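Acyl-CoA dehydrogenase (Mycobacterium thermoresistibile, PDB 3PFD) binds FAD and probably catalyses the oxidation of saturated acyl-CoA thioesters to 2,3-dehydroacyl-CoA, passing the electrons to an acceptor. Local coordinates at residues 25-30 and 83-88; 66-71 and 103-108. One frame throughout, in Å; residues are numbered along the deposited sequence.

Contact 1: residues 25-30 and 83-88; sequences ALREAI and TCIVIE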
loop_
_atom_site.group_PDB
_atom_site.type_symbol
_atom_site.label_atom_id
_atom_site.label_comp_id
_atom_site.label_asym_id
_atom_site.label_seq_id
_atom_site.Cartn_x
_atom_site.Cartn_y
_atom_site.Cartn_z
ATOM N N ALA C 25 0.043 -35.914 -2.731
ATOM C CA ALA C 25 0.464 -36.790 -3.831
ATOM C C ALA C 25 0.086 -36.196 -5.195
ATOM O O ALA C 25 0.849 -36.307 -6.157
ATOM C CB ALA C 25 -0.119 -38.198 -3.667
ATOM N N LEU C 26 -1.088 -35.566 -5.271
ATOM C CA LEU C 26 -1.503 -34.867 -6.489
ATOM C C LEU C 26 -0.502 -33.759 -6.811
ATOM O O LEU C 26 0.026 -33.695 -7.922
ATOM C CB LEU C 26 -2.914 -34.270 -6.356
ATOM C CG LEU C 26 -3.376 -33.464 -7.584
ATOM C CD1 LEU C 26 -3.942 -34.390 -8.655
ATOM C CD2 LEU C 26 -4.387 -32.397 -7.204
ATOM N N ARG C 27 -0.246 -32.900 -5.832
ATOM C CA ARG C 27 0.664 -31.791 -6.022
ATOM C C ARG C 27 2.027 -32.244 -6.524
ATOM O O ARG C 27 2.562 -31.642 -7.451
ATOM C CB ARG C 27 0.821 -30.961 -4.756
ATOM C CG ARG C 27 1.495 -29.596 -5.020
ATOM C CD ARG C 27 1.783 -28.855 -3.735
ATOM N NE ARG C 27 0.574 -28.383 -3.058
ATOM C CZ ARG C 27 -0.092 -27.254 -3.352
ATOM N NH1 ARG C 27 -1.157 -26.924 -2.644
ATOM N NH2 ARG C 27 0.269 -26.463 -4.356
ATOM N N GLU C 28 2.571 -33.305 -5.925
ATOM C CA GLU C 28 3.883 -33.827 -6.310
ATOM C C GLU C 28 3.881 -34.296 -7.778
ATOM O O GLU C 28 4.823 -34.012 -8.534
ATOM C CB GLU C 28 4.345 -34.947 -5.333
ATOM C CG GLU C 28 4.557 -34.444 -3.880
ATOM C CD GLU C 28 4.997 -35.515 -2.858
ATOM O OE1 GLU C 28 5.965 -35.241 -2.111
ATOM O OE2 GLU C 28 4.381 -36.608 -2.768
ATOM N N ALA C 29 2.813 -34.989 -8.179
ATOM C CA ALA C 29 2.649 -35.471 -9.551
ATOM C C ALA C 29 2.498 -34.349 -10.578
ATOM O O ALA C 29 3.148 -34.387 -11.619
ATOM C CB ALA C 29 1.467 -36.426 -9.643
ATOM N N ILE C 30 1.636 -33.362 -10.306
ATOM C CA ILE C 30 1.484 -32.246 -11.250
ATOM C C ILE C 30 2.707 -31.352 -11.324
ATOM O O ILE C 30 3.060 -30.919 -12.405
ATOM C CB ILE C 30 0.184 -31.399 -11.074
ATOM C CG1 ILE C 30 0.064 -30.374 -12.207
ATOM C CG2 ILE C 30 0.123 -30.732 -9.727
ATOM C CD1 ILE C 30 0.006 -30.993 -13.616
ATOM N N THR C 83 -8.579 -29.589 -8.491
ATOM C CA THR C 83 -8.580 -28.817 -9.718
ATOM C C THR C 83 -7.793 -27.500 -9.570
ATOM O O THR C 83 -6.984 -27.207 -10.451
ATOM C CB THR C 83 -9.995 -28.574 -10.215
ATOM O OG1 THR C 83 -10.588 -29.840 -10.537
ATOM C CG2 THR C 83 -9.993 -27.715 -11.462
ATOM N N CYS C 84 -7.979 -26.760 -8.459
ATOM C CA CYS C 84 -7.170 -25.550 -8.200
ATOM C C CYS C 84 -5.670 -25.850 -8.126
ATOM O O CYS C 84 -4.844 -25.096 -8.652
ATOM C CB CYS C 84 -7.611 -24.795 -6.921
ATOM S SG CYS C 84 -9.161 -23.911 -7.016
ATOM N N ILE C 85 -5.299 -26.919 -7.432
ATOM C CA ILE C 85 -3.873 -27.252 -7.279
ATOM C C ILE C 85 -3.212 -27.534 -8.641
ATOM O O ILE C 85 -2.081 -27.135 -8.894
ATOM C CB ILE C 85 -3.668 -28.391 -6.221
ATOM C CG1 ILE C 85 -3.956 -27.833 -4.809
ATOM C CG2 ILE C 85 -2.247 -28.987 -6.330
ATOM C CD1 ILE C 85 -4.214 -28.886 -3.686
ATOM N N VAL C 86 -3.949 -28.196 -9.531
ATOM C CA VAL C 86 -3.456 -28.502 -10.892
ATOM C C VAL C 86 -3.191 -27.182 -11.621
ATOM O O VAL C 86 -2.058 -26.911 -12.078
ATOM C CB VAL C 86 -4.437 -29.475 -11.666
ATOM C CG1 VAL C 86 -4.107 -29.595 -13.199
ATOM C CG2 VAL C 86 -4.403 -30.835 -11.027
ATOM N N ILE C 87 -4.198 -26.313 -11.645
ATOM C CA ILE C 87 -4.078 -25.031 -12.335
ATOM C C ILE C 87 -2.932 -24.184 -11.785
ATOM O O ILE C 87 -2.138 -23.636 -12.558
ATOM C CB ILE C 87 -5.415 -24.284 -12.318
ATOM C CG1 ILE C 87 -6.394 -25.024 -13.236
ATOM C CG2 ILE C 87 -5.262 -22.799 -12.707
ATOM C CD1 ILE C 87 -7.830 -24.824 -12.862
ATOM N N GLU C 88 -2.840 -24.132 -10.458
ATOM C CA GLU C 88 -1.783 -23.425 -9.743
ATOM C C GLU C 88 -0.391 -23.944 -10.102
ATOM O O GLU C 88 0.520 -23.156 -10.359
ATOM C CB GLU C 88 -2.018 -23.574 -8.223
ATOM C CG GLU C 88 -0.924 -23.030 -7.278
ATOM C CD GLU C 88 -1.197 -23.421 -5.807
ATOM O OE1 GLU C 88 -2.390 -23.530 -5.433
ATOM O OE2 GLU C 88 -0.236 -23.658 -5.036
#

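Contact 2: residues 66-71 and 103-108; sequences AIHVPE and VNKLGT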
loop_
_atom_site.group_PDB
_atom_site.type_symbol
_atom_site.label_atom_id
_atom_site.label_comp_id
_atom_site.label_asym_id
_atom_site.label_seq_id
_atom_site.Cartn_x
_atom_site.Cartn_y
_atom_site.Cartn_z
ATOM N N ALA C 66 -8.440 -31.848 -17.635
ATOM C CA ALA C 66 -9.803 -31.458 -17.259
ATOM C C ALA C 66 -10.338 -32.351 -16.139
ATOM O O ALA C 66 -11.380 -33.023 -16.307
ATOM C CB ALA C 66 -10.736 -31.501 -18.506
ATOM N N ILE C 67 -9.626 -32.366 -15.007
ATOM C CA ILE C 67 -9.904 -33.350 -13.949
ATOM C C ILE C 67 -11.239 -33.154 -13.229
ATOM O O ILE C 67 -11.677 -34.039 -12.506
ATOM C CB ILE C 67 -8.756 -33.475 -12.920
ATOM C CG1 ILE C 67 -8.675 -32.228 -12.033
ATOM C CG2 ILE C 67 -7.429 -33.783 -13.637
ATOM C CD1 ILE C 67 -7.516 -32.248 -11.063
ATOM N N HIS C 68 -11.875 -32.010 -13.453
ATOM C CA HIS C 68 -13.144 -31.658 -12.800
ATOM C C HIS C 68 -14.354 -32.396 -13.404
ATOM O O HIS C 68 -15.398 -32.512 -12.750
ATOM C CB HIS C 68 -13.381 -30.150 -12.918
ATOM C CG HIS C 68 -13.554 -29.704 -14.336
ATOM N ND1 HIS C 68 -12.489 -29.560 -15.198
ATOM C CD2 HIS C 68 -14.671 -29.456 -15.067
ATOM C CE1 HIS C 68 -12.940 -29.209 -16.392
ATOM N NE2 HIS C 68 -14.261 -29.139 -16.339
ATOM N N VAL C 69 -14.236 -32.852 -14.655
ATOM C CA VAL C 69 -15.364 -33.509 -15.332
ATOM C C VAL C 69 -15.826 -34.706 -14.485
ATOM O O VAL C 69 -15.008 -35.552 -14.120
ATOM C CB VAL C 69 -15.007 -33.981 -16.778
ATOM C CG1 VAL C 69 -16.240 -34.572 -17.453
ATOM C CG2 VAL C 69 -14.454 -32.817 -17.623
ATOM N N PRO C 70 -17.128 -34.759 -14.147
ATOM C CA PRO C 70 -17.650 -35.845 -13.317
ATOM C C PRO C 70 -17.342 -37.235 -13.880
ATOM O O PRO C 70 -17.208 -37.399 -15.100
ATOM C CB PRO C 70 -19.158 -35.586 -13.307
ATOM C CG PRO C 70 -19.269 -34.107 -13.478
ATOM C CD PRO C 70 -18.187 -33.799 -14.500
ATOM N N GLU C 71 -17.210 -38.209 -12.984
ATOM C CA GLU C 71 -16.836 -39.571 -13.363
ATOM C C GLU C 71 -17.900 -40.232 -14.252
ATOM O O GLU C 71 -17.575 -41.067 -15.086
ATOM C CB GLU C 71 -16.495 -40.418 -12.134
ATOM N N VAL C 103 -9.461 -23.064 -18.602
ATOM C CA VAL C 103 -10.536 -22.814 -19.597
ATOM C C VAL C 103 -11.324 -24.060 -19.967
ATOM O O VAL C 103 -12.529 -23.963 -20.281
ATOM C CB VAL C 103 -10.069 -21.921 -20.787
ATOM C CG1 VAL C 103 -11.200 -21.687 -21.818
ATOM C CG2 VAL C 103 -9.599 -20.581 -20.222
ATOM N N ASN C 104 -10.688 -25.237 -19.879
ATOM C CA ASN C 104 -11.464 -26.462 -19.971
ATOM C C ASN C 104 -12.611 -26.444 -18.939
ATOM O O ASN C 104 -13.736 -26.851 -19.245
ATOM C CB ASN C 104 -10.591 -27.729 -19.860
ATOM C CG ASN C 104 -9.888 -28.075 -21.182
ATOM O OD1 ASN C 104 -10.207 -27.511 -22.239
ATOM N ND2 ASN C 104 -8.933 -28.996 -21.129
ATOM N N LYS C 105 -12.329 -25.918 -17.743
ATOM C CA LYS C 105 -13.331 -25.791 -16.713
ATOM C C LYS C 105 -14.318 -24.653 -17.036
ATOM O O LYS C 105 -15.515 -24.866 -17.013
ATOM C CB LYS C 105 -12.691 -25.626 -15.315
ATOM C CG LYS C 105 -13.633 -26.120 -14.225
ATOM C CD LYS C 105 -13.432 -25.523 -12.855
ATOM C CE LYS C 105 -14.667 -25.908 -12.022
ATOM N NZ LYS C 105 -14.418 -25.818 -10.587
ATOM N N LEU C 106 -13.817 -23.457 -17.337
ATOM C CA LEU C 106 -14.669 -22.326 -17.744
ATOM C C LEU C 106 -15.674 -22.693 -18.854
ATOM O O LEU C 106 -16.858 -22.365 -18.737
ATOM C CB LEU C 106 -13.811 -21.124 -18.192
ATOM C CG LEU C 106 -14.518 -19.762 -18.347
ATOM C CD1 LEU C 106 -15.156 -19.318 -17.020
ATOM C CD2 LEU C 106 -13.574 -18.670 -18.877
ATOM N N GLY C 107 -15.203 -23.374 -19.911
ATOM C CA GLY C 107 -16.044 -23.723 -21.087
ATOM C C GLY C 107 -16.989 -24.907 -20.900
ATOM O O GLY C 107 -17.745 -25.271 -21.830
ATOM N N THR C 108 -16.950 -25.528 -19.718
ATOM C CA THR C 108 -17.833 -26.683 -19.458
ATOM C C THR C 108 -18.715 -26.552 -18.229
ATOM O O THR C 108 -19.653 -27.330 -18.070
ATOM C CB THR C 108 -17.099 -28.051 -19.401
ATOM O OG1 THR C 108 -16.034 -28.011 -18.437
ATOM C CG2 THR C 108 -16.593 -28.435 -20.761
#

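Contact 1: residues 25-30 and 83-88
Arg27 leaves its helix with CG anti to the backbone N and bends at chi3 (-69°), which carries the guanidinium across Ile85 to the carboxylate of Glu88, whose own chain is extended beyond CG. Ile85 CG2 sits 4.0 Å from the guanidinium plane, over its centre, and Arg27 NH1 comes 3.7 Å from Ile85 CG1, so the isoleucine covers one face of the charged group with aliphatic carbon. At the guanidinium edge, Arg27 NH2 donates to Glu88 OE2 at 2.9 Å in a salt bridge with an N-H...O angle of 148°. The acceptor lies near the guanidinium plane, whereas the nitrogen approaches from above the carboxylate plane: a single-point pairing, not a flat two-bond fork. Beside it, Leu26 CD2 touches both Ile85 CG2 and Val86 CG2, each at 4.1 Å. One turn on, Ile30 CG1 packs 4.4 Å from Val86 CG1. The axes approach to 9.5 Å at -26°, a near-parallel pair joining helix 24-47 to helix 80-91 in the helical N-terminal domain of the acyl-CoA dehydrogenase fold. Tyr313 OH bonds to both Arg27 NH1 and Glu88 OE1, while Glu89 adds a second carboxylate to Arg27 NH2. With Arg27 and Arg309 both at OE2 and the tyrosine hydroxyl at OE1, each oxygen of the buried Glu88 has a partner, and the alternating charges should favour the ionised forms.

Contact 2: residues 66-71 and 103-108
His68 lays one face of its imidazole over Lys105, whose CG stands 3.5 Å from the ring centroid and 7° off the ring normal, a CH-pi contact centred on the face. The backbone of the helix comes as close as the side chain, for His68 CE1 is 3.5 Å from Lys105 CA. Val69 CG2 covers the opposite face toward the rim, leaving the ring between two aliphatic groups. Its rotation is fixed at the edge: His68 NE2 donates to Thr108 OG1 at 3.0 Å, almost straight at 167° and with the oxygen close to the ring plane. Thr108 OG1 in turn gives its proton to Asn104 O at 2.7 Å, making a two-bond chain from imidazole to helix backbone. With OG1 between the backbone N and the carbonyl carbon (chi1 55°), the hydroxyl can reach back to Asn104 O and still accept from His68. Ala66 CB meets Asn104 CB at 4.0 Å, bringing the start of the type I turn from Ala66 to Val69 against the same helix. The Lys105 chain runs on, extended, to bond His254 O through NZ. Asn104 spans Ser65 O and the backbone N of Ala134, the latter at the start of strand 134-137. The loop segment is thus packed between helix 95-114 and helix 117-129, where Ala66 meets Val127 and Val69 meets Leu124, with helix 80-91 touching His68 through Thr83.

In the fold
From the N terminus, helix 24-47 supplies residues 25-30 and the chain then passes through helix 53-61 into the loop carrying 66-71. Helix 80-91 returns to the first helix at 83-88, closing contact 1 over 52 intervening residues; helix 95-114 then reaches back to the loop at 103-108, closing contact 2 over 31. The two closures cross rather than nest, since their segments alternate. Their centres are 15 Å apart, yet they meet directly: Val86 CG2 lies 3.4 Å from Ile67 CD1. Both belong to the helical N-terminal domain; contact 1 extends toward helix 292-321, while contact 2 leads to strand 134-137 of the middle domain.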